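Local coordinates for hypothetical conserved protein (Geobacillus kaustophilus, PDB 2QYH) that is of unknown function but belongs to the haloacid dehalogenase-like hydrolases and may be a magnesium-dependent phosphatase, at residues L82-V87 with L136-K141; A89-A94 with H99-M104; Y203-G208 with E245-G250; I5-I10 with E186-M191. One frame throughout, in Å; residues are numbered along the deposited sequence.

Contact 1 of 4, residues L82-V87 with L136-K141; sequences LRREKV and LYYENK
Arg84 and Tyr138 mark the closest backbone approach, 6.8 Å between their CA atoms, where the first turn of helix 84-96 passes a short, weakly bonded helical turn at about 137-140. Polar and apolar halves lie next to each other. Arg84 runs out extended from the helix (CG opposite the backbone N, chi1 -169°) and then bends at chi3, which brings its guanidinium to the backbone of Glu139. There NH1 of Arg84 donates to Glu139 O (3.1 Å, N-H...O angle 153°), with the oxygen close to the guanidinium plane. The Glu139 carboxylate is not the target: it stands nearly perpendicular to that plane, with OE1 4.5 Å from Arg84 NE, and its salt bridge goes to Arg88 one turn along the helix. Deeper in, Val87 CG1 meets the Tyr138 ring obliquely, 3.4 Å from CD2, while Arg84 CG comes to the ring edge at 4.2 Å from the same Tyr138 CD2. Glu139 CG lies over one face of this ring. A serine in place of Tyr138 would probably take from Val87 CG1 its apolar partner in 136-141 and open a gap between the two helical segments. The Tyr138 ring also meets Phe103 of strand 101-104, and on the other helix Val87 touches both Phe103 and Phe165 of strand 165-171, so the contact packs against strands 101-104 and 165-171 of the antiparallel sheet.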
# COMPACT_ATOMS: atom_id res chain seq x y z
N LEU D 82 21.95 -10.38 4.21
CA LEU D 82 22.47 -11.62 3.64
C LEU D 82 23.97 -11.36 3.49
O LEU D 82 24.38 -10.23 3.24
CB LEU D 82 21.84 -11.86 2.27
CG LEU D 82 20.80 -12.97 2.10
CD1 LEU D 82 19.98 -13.17 3.37
CD2 LEU D 82 19.92 -12.60 0.91
N ARG D 83 24.79 -12.40 3.65
CA ARG D 83 26.25 -12.25 3.50
C ARG D 83 26.57 -11.86 2.06
O ARG D 83 26.40 -12.66 1.14
CB ARG D 83 26.96 -13.56 3.85
CG ARG D 83 26.87 -13.93 5.31
CD ARG D 83 27.43 -15.32 5.57
NE ARG D 83 28.79 -15.47 5.04
CZ ARG D 83 29.46 -16.62 5.05
NH1 ARG D 83 28.91 -17.71 5.57
NH2 ARG D 83 30.68 -16.68 4.54
N ARG D 84 27.04 -10.62 1.88
CA ARG D 84 27.36 -10.12 0.54
C ARG D 84 28.24 -11.08 -0.26
O ARG D 84 28.00 -11.32 -1.44
CB ARG D 84 28.05 -8.76 0.64
CG ARG D 84 28.17 -8.06 -0.70
CD ARG D 84 28.78 -6.69 -0.57
NE ARG D 84 30.05 -6.75 0.14
CZ ARG D 84 30.90 -5.73 0.24
NH1 ARG D 84 30.61 -4.56 -0.32
NH2 ARG D 84 32.04 -5.88 0.90
N GLU D 85 29.24 -11.64 0.41
CA GLU D 85 30.15 -12.60 -0.20
C GLU D 85 29.36 -13.70 -0.90
O GLU D 85 29.53 -13.96 -2.09
CB GLU D 85 31.04 -13.21 0.88
CG GLU D 85 31.98 -14.30 0.41
CD GLU D 85 32.34 -15.26 1.52
OE1 GLU D 85 32.70 -14.78 2.63
OE2 GLU D 85 32.28 -16.49 1.30
N LYS D 86 28.49 -14.35 -0.13
CA LYS D 86 27.67 -15.44 -0.65
C LYS D 86 26.63 -14.98 -1.67
O LYS D 86 26.28 -15.73 -2.58
CB LYS D 86 27.01 -16.18 0.50
CG LYS D 86 28.01 -16.93 1.38
CD LYS D 86 28.77 -17.98 0.58
CE LYS D 86 29.88 -18.63 1.39
NZ LYS D 86 30.67 -19.60 0.57
N VAL D 87 26.14 -13.76 -1.51
CA VAL D 87 25.16 -13.23 -2.45
C VAL D 87 25.82 -13.12 -3.83
O VAL D 87 25.23 -13.47 -4.85
CB VAL D 87 24.63 -11.83 -2.02
CG1 VAL D 87 23.76 -11.23 -3.12
CG2 VAL D 87 23.80 -11.96 -0.74
N LEU D 136 24.18 -5.26 -9.86
CA LEU D 136 25.11 -5.11 -8.76
C LEU D 136 24.56 -4.36 -7.56
O LEU D 136 25.32 -3.79 -6.78
CB LEU D 136 26.38 -4.40 -9.25
CG LEU D 136 27.12 -5.08 -10.40
CD1 LEU D 136 28.29 -4.21 -10.83
CD2 LEU D 136 27.60 -6.46 -9.97
N TYR D 137 23.23 -4.37 -7.40
CA TYR D 137 22.59 -3.67 -6.30
C TYR D 137 23.05 -4.15 -4.92
O TYR D 137 23.20 -3.35 -3.99
CB TYR D 137 21.07 -3.80 -6.42
CG TYR D 137 20.30 -2.93 -5.45
CD1 TYR D 137 19.77 -3.46 -4.28
CD2 TYR D 137 20.14 -1.57 -5.68
CE1 TYR D 137 19.08 -2.66 -3.37
CE2 TYR D 137 19.46 -0.75 -4.78
CZ TYR D 137 18.94 -1.30 -3.62
OH TYR D 137 18.27 -0.49 -2.72
N TYR D 138 23.28 -5.45 -4.80
CA TYR D 138 23.71 -6.05 -3.54
C TYR D 138 25.13 -5.65 -3.13
O TYR D 138 25.49 -5.74 -1.95
CB TYR D 138 23.64 -7.57 -3.63
CG TYR D 138 24.62 -8.17 -4.61
CD1 TYR D 138 24.35 -8.19 -5.98
CD2 TYR D 138 25.84 -8.69 -4.18
CE1 TYR D 138 25.27 -8.71 -6.90
CE2 TYR D 138 26.77 -9.21 -5.08
CZ TYR D 138 26.48 -9.22 -6.44
OH TYR D 138 27.38 -9.74 -7.34
N GLU D 139 25.93 -5.21 -4.09
CA GLU D 139 27.31 -4.83 -3.82
C GLU D 139 27.47 -3.58 -2.95
O GLU D 139 28.46 -3.45 -2.23
CB GLU D 139 28.05 -4.64 -5.15
CG GLU D 139 28.15 -5.91 -5.99
CD GLU D 139 29.28 -6.83 -5.55
OE1 GLU D 139 29.57 -6.88 -4.34
OE2 GLU D 139 29.88 -7.50 -6.42
N ASN D 140 26.50 -2.68 -3.00
CA ASN D 140 26.59 -1.44 -2.22
C ASN D 140 25.41 -1.20 -1.29
O ASN D 140 25.33 -0.16 -0.62
CB ASN D 140 26.76 -0.27 -3.19
CG ASN D 140 26.10 -0.54 -4.53
OD1 ASN D 140 24.90 -0.77 -4.61
ND2 ASN D 140 26.90 -0.51 -5.59
N LYS D 141 24.49 -2.15 -1.24
CA LYS D 141 23.31 -2.04 -0.38
C LYS D 141 23.14 -3.30 0.44
O LYS D 141 23.55 -4.38 0.02
CB LYS D 141 22.05 -1.83 -1.23
CG LYS D 141 21.87 -0.45 -1.81
CD LYS D 141 21.73 0.58 -0.70
CE LYS D 141 21.34 1.94 -1.25
NZ LYS D 141 20.03 1.89 -1.97

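Contact 2 of 4, residues A89-A94 with H99-M104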
# COMPACT_ATOMS: atom_id res chain seq x y z
N ALA D 89 28.45 -14.85 -5.03
CA ALA D 89 28.68 -16.19 -5.59
C ALA D 89 27.40 -16.77 -6.19
O ALA D 89 27.41 -17.27 -7.32
CB ALA D 89 29.22 -17.14 -4.50
N LEU D 90 26.31 -16.71 -5.43
CA LEU D 90 25.02 -17.23 -5.87
C LEU D 90 24.59 -16.55 -7.18
O LEU D 90 24.07 -17.21 -8.08
CB LEU D 90 23.96 -16.98 -4.80
CG LEU D 90 22.83 -18.01 -4.67
CD1 LEU D 90 21.80 -17.51 -3.68
CD2 LEU D 90 22.18 -18.28 -6.01
N THR D 91 24.82 -15.25 -7.27
CA THR D 91 24.44 -14.49 -8.46
C THR D 91 25.25 -14.95 -9.68
O THR D 91 24.69 -15.20 -10.76
CB THR D 91 24.65 -12.97 -8.26
OG1 THR D 91 23.98 -12.55 -7.07
CG2 THR D 91 24.08 -12.20 -9.44
N GLU D 92 26.56 -15.05 -9.50
CA GLU D 92 27.42 -15.47 -10.60
C GLU D 92 27.12 -16.89 -11.03
O GLU D 92 26.92 -17.15 -12.22
CB GLU D 92 28.89 -15.32 -10.20
CG GLU D 92 29.39 -13.89 -10.31
CD GLU D 92 30.73 -13.67 -9.64
OE1 GLU D 92 31.65 -14.48 -9.87
OE2 GLU D 92 30.86 -12.68 -8.89
N GLU D 93 27.06 -17.81 -10.08
CA GLU D 93 26.77 -19.20 -10.40
C GLU D 93 25.41 -19.32 -11.10
O GLU D 93 25.28 -20.00 -12.12
CB GLU D 93 26.81 -20.07 -9.14
CG GLU D 93 26.48 -21.54 -9.41
CD GLU D 93 26.74 -22.44 -8.21
OE1 GLU D 93 26.25 -23.59 -8.21
OE2 GLU D 93 27.45 -22.00 -7.27
N ALA D 94 24.39 -18.66 -10.54
CA ALA D 94 23.05 -18.70 -11.11
C ALA D 94 23.01 -18.09 -12.51
O ALA D 94 22.33 -18.60 -13.41
CB ALA D 94 22.07 -17.97 -10.20
N HIS D 99 19.69 -18.25 -14.77
CA HIS D 99 18.71 -18.02 -13.72
C HIS D 99 18.97 -16.65 -13.10
O HIS D 99 20.06 -16.39 -12.57
CB HIS D 99 18.81 -19.10 -12.66
CG HIS D 99 18.57 -20.47 -13.20
ND1 HIS D 99 19.42 -21.53 -12.98
CD2 HIS D 99 17.56 -20.97 -13.96
CE1 HIS D 99 18.95 -22.61 -13.57
NE2 HIS D 99 17.82 -22.30 -14.17
N PRO D 100 17.98 -15.75 -13.17
CA PRO D 100 18.19 -14.42 -12.58
C PRO D 100 17.76 -14.40 -11.12
O PRO D 100 17.15 -15.35 -10.62
CB PRO D 100 17.30 -13.54 -13.44
CG PRO D 100 16.09 -14.43 -13.64
CD PRO D 100 16.71 -15.81 -13.91
N LEU D 101 18.11 -13.31 -10.45
CA LEU D 101 17.74 -13.11 -9.06
C LEU D 101 17.18 -11.72 -8.91
O LEU D 101 17.33 -10.88 -9.79
CB LEU D 101 18.95 -13.23 -8.13
CG LEU D 101 19.65 -14.56 -7.91
CD1 LEU D 101 20.28 -15.04 -9.21
CD2 LEU D 101 20.70 -14.36 -6.84
N VAL D 102 16.52 -11.49 -7.78
CA VAL D 102 15.98 -10.18 -7.47
C VAL D 102 16.48 -9.91 -6.07
O VAL D 102 16.33 -10.75 -5.18
CB VAL D 102 14.44 -10.15 -7.53
CG1 VAL D 102 13.91 -8.92 -6.81
CG2 VAL D 102 13.99 -10.11 -8.99
N PHE D 103 17.11 -8.76 -5.89
CA PHE D 103 17.66 -8.35 -4.60
C PHE D 103 16.66 -7.43 -3.90
O PHE D 103 16.19 -6.46 -4.49
CB PHE D 103 18.98 -7.62 -4.80
CG PHE D 103 19.90 -8.33 -5.73
CD1 PHE D 103 20.46 -9.56 -5.37
CD2 PHE D 103 20.19 -7.81 -6.99
CE1 PHE D 103 21.28 -10.25 -6.26
CE2 PHE D 103 21.01 -8.49 -7.88
CZ PHE D 103 21.56 -9.72 -7.52
N MSE D 104 16.36 -7.75 -2.64
CA MSE D 104 15.40 -6.99 -1.84
C MSE D 104 15.95 -6.39 -0.55
O MSE D 104 16.66 -7.05 0.20
CB MSE D 104 14.23 -7.89 -1.46
CG MSE D 104 13.60 -8.63 -2.60
SE MSE D 104 12.49 -10.06 -1.92
CE MSE D 104 11.02 -9.02 -1.22
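Leu101, Ala94 and Thr91 carry this contact, in which helix 84-96 lies over strand 101-104 with the local axes 10.2 Å apart and running nearly antiparallel (161°). Leu101 points from the strand at the helix and divides its two methyls between neighbouring turns: CD1 rests on Ala94 CB at 3.6 Å, and CD2 comes alongside Thr91, 3.8 Å from its OG1. The small Ala94 gives the leucine branch room close to the helix backbone. Leu90 adds a looser apolar touch, its CD2 4.3 Å from Leu101 CD2. Thr91 has OG1 beside its own backbone N (chi1 -53°), a rotation that sets the hydroxyl at the edge of the Phe103 ring, 3.6 Å from CE1. The polar need of this buried oxygen is met within the helix by a hydrogen bond to Val87 O. Near the turn joining the two elements, His99 N donates to Ala94 O (3.0 Å), approaching from above the carbonyl plane. The imidazole of His99 takes its partners outside the contact, with hydrogen bonds at both nitrogens, to Tyr158 and Glu154. A helix that turns back through a short connection into the next strand and packs antiparallel to it on the face of an antiparallel sheet is consistent with the alpha/beta cap domain of Cof-type HAD proteins.

Contact 3 of 4, residues Y203-G208 with E245-G250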
# COMPACT_ATOMS: atom_id res chain seq x y z
N TYR D 203 1.29 -13.12 22.03
CA TYR D 203 0.17 -13.74 21.33
C TYR D 203 0.41 -13.65 19.83
O TYR D 203 1.14 -12.77 19.38
CB TYR D 203 -1.12 -13.01 21.66
CG TYR D 203 -1.46 -12.99 23.13
CD1 TYR D 203 -2.44 -13.86 23.65
CD2 TYR D 203 -0.80 -12.15 24.01
CE1 TYR D 203 -2.74 -13.87 25.01
CE2 TYR D 203 -1.09 -12.15 25.37
CZ TYR D 203 -2.06 -13.02 25.86
OH TYR D 203 -2.34 -13.03 27.21
N ALA D 204 -0.20 -14.53 19.06
CA ALA D 204 -0.06 -14.49 17.60
C ALA D 204 -1.30 -15.07 16.92
O ALA D 204 -1.89 -16.02 17.41
CB ALA D 204 1.19 -15.25 17.16
N PHE D 205 -1.67 -14.49 15.79
CA PHE D 205 -2.82 -14.96 15.01
C PHE D 205 -2.32 -15.37 13.64
O PHE D 205 -1.70 -14.57 12.93
CB PHE D 205 -3.88 -13.86 14.85
CG PHE D 205 -4.68 -13.60 16.08
CD1 PHE D 205 -6.06 -13.83 16.08
CD2 PHE D 205 -4.09 -13.09 17.22
CE1 PHE D 205 -6.83 -13.55 17.21
CE2 PHE D 205 -4.84 -12.80 18.36
CZ PHE D 205 -6.22 -13.03 18.35
N GLY D 206 -2.59 -16.62 13.26
CA GLY D 206 -2.14 -17.12 11.97
C GLY D 206 -3.20 -17.93 11.26
O GLY D 206 -4.19 -18.35 11.85
N ASP D 207 -2.95 -18.19 9.98
CA ASP D 207 -3.89 -18.92 9.15
C ASP D 207 -3.24 -19.97 8.25
O ASP D 207 -3.85 -20.99 7.95
CB ASP D 207 -4.65 -17.90 8.29
CG ASP D 207 -5.47 -18.54 7.20
OD1 ASP D 207 -6.51 -19.16 7.52
OD2 ASP D 207 -5.06 -18.42 6.03
N GLY D 208 -2.02 -19.73 7.82
CA GLY D 208 -1.37 -20.68 6.94
C GLY D 208 -0.26 -21.49 7.56
O GLY D 208 0.18 -21.23 8.69
N GLU D 245 -15.42 -11.73 12.12
CA GLU D 245 -14.86 -11.00 13.26
C GLU D 245 -13.90 -11.91 14.02
O GLU D 245 -13.77 -11.81 15.25
CB GLU D 245 -15.98 -10.52 14.18
CG GLU D 245 -17.10 -9.79 13.47
CD GLU D 245 -17.88 -8.89 14.41
OE1 GLU D 245 -18.03 -9.26 15.59
OE2 GLU D 245 -18.34 -7.81 13.97
N GLY D 246 -13.21 -12.78 13.28
CA GLY D 246 -12.27 -13.70 13.89
C GLY D 246 -11.29 -13.07 14.87
O GLY D 246 -11.14 -13.54 16.00
N ILE D 247 -10.61 -12.01 14.43
CA ILE D 247 -9.65 -11.35 15.29
C ILE D 247 -10.27 -10.68 16.51
O ILE D 247 -9.78 -10.85 17.62
CB ILE D 247 -8.82 -10.36 14.49
CG1 ILE D 247 -7.87 -11.15 13.59
CG2 ILE D 247 -8.07 -9.42 15.43
CD1 ILE D 247 -6.99 -10.31 12.74
N TRP D 248 -11.35 -9.93 16.30
CA TRP D 248 -12.02 -9.26 17.40
C TRP D 248 -12.51 -10.28 18.43
O TRP D 248 -12.28 -10.14 19.63
CB TRP D 248 -13.21 -8.45 16.88
CG TRP D 248 -14.10 -7.93 17.96
CD1 TRP D 248 -15.21 -8.55 18.47
CD2 TRP D 248 -13.94 -6.72 18.70
NE1 TRP D 248 -15.75 -7.79 19.49
CE2 TRP D 248 -14.99 -6.66 19.65
CE3 TRP D 248 -13.01 -5.67 18.65
CZ2 TRP D 248 -15.13 -5.60 20.54
CZ3 TRP D 248 -13.16 -4.61 19.55
CH2 TRP D 248 -14.21 -4.59 20.48
N TYR D 249 -13.20 -11.31 17.94
CA TYR D 249 -13.73 -12.35 18.80
C TYR D 249 -12.62 -13.03 19.59
O TYR D 249 -12.72 -13.19 20.81
CB TYR D 249 -14.48 -13.39 17.97
CG TYR D 249 -15.07 -14.51 18.78
CD1 TYR D 249 -14.44 -15.76 18.85
CD2 TYR D 249 -16.23 -14.32 19.52
CE1 TYR D 249 -14.96 -16.78 19.64
CE2 TYR D 249 -16.76 -15.33 20.31
CZ TYR D 249 -16.13 -16.56 20.37
OH TYR D 249 -16.66 -17.55 21.15
N GLY D 250 -11.56 -13.41 18.89
CA GLY D 250 -10.45 -14.07 19.54
C GLY D 250 -9.86 -13.23 20.65
O GLY D 250 -9.68 -13.70 21.77
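Phe205 projects from strand 202-206 straight at the start of helix 246-253, and nearly all the close packing gathers round its ring. The CA atoms of Phe205 and Ile247 are 7.7 Å apart, and the local axes, 10.6 Å from each other, run roughly antiparallel, at 150°. With CG beside the backbone N (chi1 -75°), the ring reaches the helix backbone itself: CE1 is 4.0 Å from Ile247 O, and CZ is 4.3 Å from Gly250 C, which comes at the ring edge. Ile247 CG1 completes the apolar part, 4.1 Å from Phe205 CD1. Glycine at the next turn makes this depth possible, since a beta carbon on Gly250 would fall about 3.0 Å from Phe205 CE1. Topology and sequence identify the Rossmann-like core of the HAD fold: strand 202-206 is the parallel neighbour of strand 5-8, the ring of Phe205 meets that of Phe8, and the strand leads into a loop holding Asp207 and, further on, Asp211, consistent with the acidic motif that usually binds magnesium in HAD phosphatases. Here the backbone nitrogens of Asp207 and Gly208 both bond to Asp211 OD2. Away from Phe205 the contact thins out quickly. Asp207 and Gly208 are partly exposed and make no contact with 245-250. On the helix, Trp248 turns its side chain from the strand to touch helix 23-34, Tyr249 makes a cation-pi contact with Lys240, and Glu245, the N-cap residue, stands on the exposed side.

Contact 4 of 4, residues I5-I10 with E186-M191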
# COMPACT_ATOMS: atom_id res chain seq x y z
N ILE D 5 2.18 -8.37 23.79
CA ILE D 5 2.30 -8.02 22.39
C ILE D 5 1.55 -9.06 21.58
O ILE D 5 1.49 -10.23 21.96
CB ILE D 5 3.79 -7.98 21.95
CG1 ILE D 5 3.90 -7.51 20.49
CG2 ILE D 5 4.44 -9.34 22.14
CD1 ILE D 5 5.32 -7.16 20.06
N VAL D 6 0.95 -8.63 20.48
CA VAL D 6 0.21 -9.54 19.62
C VAL D 6 0.76 -9.40 18.20
O VAL D 6 0.87 -8.29 17.68
CB VAL D 6 -1.32 -9.22 19.60
CG1 VAL D 6 -2.06 -10.26 18.76
CG2 VAL D 6 -1.87 -9.19 21.02
N PHE D 7 1.10 -10.53 17.59
CA PHE D 7 1.62 -10.56 16.23
C PHE D 7 0.54 -11.06 15.27
O PHE D 7 -0.24 -11.94 15.62
CB PHE D 7 2.84 -11.49 16.18
CG PHE D 7 4.06 -10.90 16.80
CD1 PHE D 7 4.93 -10.12 16.06
CD2 PHE D 7 4.35 -11.13 18.15
CE1 PHE D 7 6.07 -9.56 16.64
CE2 PHE D 7 5.48 -10.57 18.74
CZ PHE D 7 6.34 -9.79 17.99
N PHE D 8 0.50 -10.49 14.07
CA PHE D 8 -0.50 -10.87 13.07
C PHE D 8 0.13 -11.14 11.72
O PHE D 8 0.98 -10.39 11.27
CB PHE D 8 -1.50 -9.74 12.86
CG PHE D 8 -2.30 -9.39 14.08
CD1 PHE D 8 -3.46 -10.10 14.39
CD2 PHE D 8 -1.92 -8.33 14.90
CE1 PHE D 8 -4.23 -9.76 15.51
CE2 PHE D 8 -2.68 -7.98 16.01
CZ PHE D 8 -3.84 -8.69 16.32
N ASP D 9 -0.29 -12.22 11.07
CA ASP D 9 0.20 -12.51 9.74
C ASP D 9 -0.78 -11.68 8.91
O ASP D 9 -1.82 -11.27 9.44
CB ASP D 9 0.06 -14.00 9.41
CG ASP D 9 0.55 -14.34 8.02
OD1 ASP D 9 1.65 -13.88 7.65
OD2 ASP D 9 -0.18 -15.06 7.29
N ILE D 10 -0.48 -11.41 7.65
CA ILE D 10 -1.37 -10.58 6.84
C ILE D 10 -2.56 -11.27 6.16
O ILE D 10 -3.71 -11.15 6.64
CB ILE D 10 -0.55 -9.79 5.79
CG1 ILE D 10 0.52 -8.96 6.51
CG2 ILE D 10 -1.44 -8.86 5.00
CD1 ILE D 10 1.58 -8.39 5.59
N GLU D 186 11.65 -16.63 14.61
CA GLU D 186 12.96 -16.27 15.14
C GLU D 186 13.02 -14.76 15.32
O GLU D 186 13.57 -14.25 16.30
CB GLU D 186 14.06 -16.73 14.18
CG GLU D 186 15.48 -16.56 14.68
CD GLU D 186 15.73 -17.25 16.01
OE1 GLU D 186 15.03 -18.25 16.32
OE2 GLU D 186 16.65 -16.81 16.73
N GLY D 187 12.45 -14.04 14.35
CA GLY D 187 12.43 -12.59 14.42
C GLY D 187 11.58 -12.16 15.60
O GLY D 187 11.88 -11.18 16.27
N ILE D 188 10.51 -12.91 15.84
CA ILE D 188 9.61 -12.65 16.96
C ILE D 188 10.34 -12.90 18.26
O ILE D 188 10.07 -12.24 19.27
CB ILE D 188 8.35 -13.57 16.88
CG1 ILE D 188 7.43 -13.07 15.76
CG2 ILE D 188 7.59 -13.56 18.19
CD1 ILE D 188 6.22 -13.91 15.54
N ARG D 189 11.27 -13.84 18.25
CA ARG D 189 12.02 -14.15 19.46
C ARG D 189 12.88 -12.98 19.94
O ARG D 189 12.92 -12.72 21.14
CB ARG D 189 12.89 -15.39 19.27
CG ARG D 189 13.56 -15.84 20.56
CD ARG D 189 14.14 -17.23 20.42
NE ARG D 189 15.60 -17.25 20.42
CZ ARG D 189 16.36 -16.54 19.59
NH1 ARG D 189 15.81 -15.74 18.70
NH2 ARG D 189 17.68 -16.66 19.65
N MSE D 190 13.58 -12.28 19.05
CA MSE D 190 14.38 -11.15 19.53
C MSE D 190 13.60 -9.89 19.70
O MSE D 190 14.00 -9.00 20.44
CB MSE D 190 15.57 -10.84 18.64
CG MSE D 190 15.64 -11.60 17.38
SE MSE D 190 17.47 -12.11 17.19
CE MSE D 190 18.18 -11.65 18.93
N MSE D 191 12.50 -9.78 18.98
CA MSE D 191 11.67 -8.61 19.14
C MSE D 191 11.32 -8.63 20.64
O MSE D 191 11.56 -7.65 21.35
CB MSE D 191 10.40 -8.73 18.32
CG MSE D 191 9.31 -7.79 18.78
SE MSE D 191 9.01 -6.30 17.61
CE MSE D 191 10.29 -5.06 18.34
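The Phe7 ring is met over one face by Ile188 and at its edge by Met191. Ile188 CG1 stands almost on the ring normal, 3.9 Å from the Phe7 centroid and 12° off it, a CH-pi contact. The CG2 branch of Ile188 comes to 3.7 Å from Phe7 CE2, while CD1, the end of the CG1 branch, lies 3.9 Å from Phe7 CG. Met191, a selenomethionine here, approaches near the ring plane, its CG 3.7 Å from Phe7 CZ. Its first torsion, 161°, carries CG outward from the helix toward strand 5-8, where CG also meets Ile5 CD1 at 4.2 Å. Ile188 and Met191, three residues apart on helix 184-195, thus hold Phe7 from two directions, over the face and along the edge. With an alanine in place of Phe7, Ile188 would probably lose the ring it lies over, and a gap would be likely to open beside Met191 CG. The wholly apolar contact joins elements whose local axes are 11.3 Å apart and run at 159° to each other. Met191 reaches on to Val70 and Phe72 of strand 69-72, and Phe7 touches Ala40 and Val202 on the strands flanking its own. Just past the strand end comes Asp9, salt-bridged to Lys184 at the start of the same helix. Asp9 opens a DxDx(T/V) pattern, consistent with the first catalytic motif of HAD enzymes, which follows the first strand of a Rossmann-like core as here.

How the contacts relate
Contacts 1 and 2 share helix 84-96; contact 2 sets it on strand 101-104 of the antiparallel sheet, and contact 1 packs beside that sheet. They touch through Phe103, Tyr138 and Val87. Contacts 3 and 4 belong to the mixed sheet, where strands 5-8 and 202-206 lie side by side with probable backbone hydrogen bonds. The two pairs stand apart: contact 1 lies about 37 Å, centre to centre, from contact 3, and 26 Å from contact 4. Contact 1 is only partly buried, the others buried, and it mixes a charged side chain with apolar packing. Contact 2 has a backbone bond at its turn, whereas contacts 3 and 4 rely on a phenylalanine against a helix.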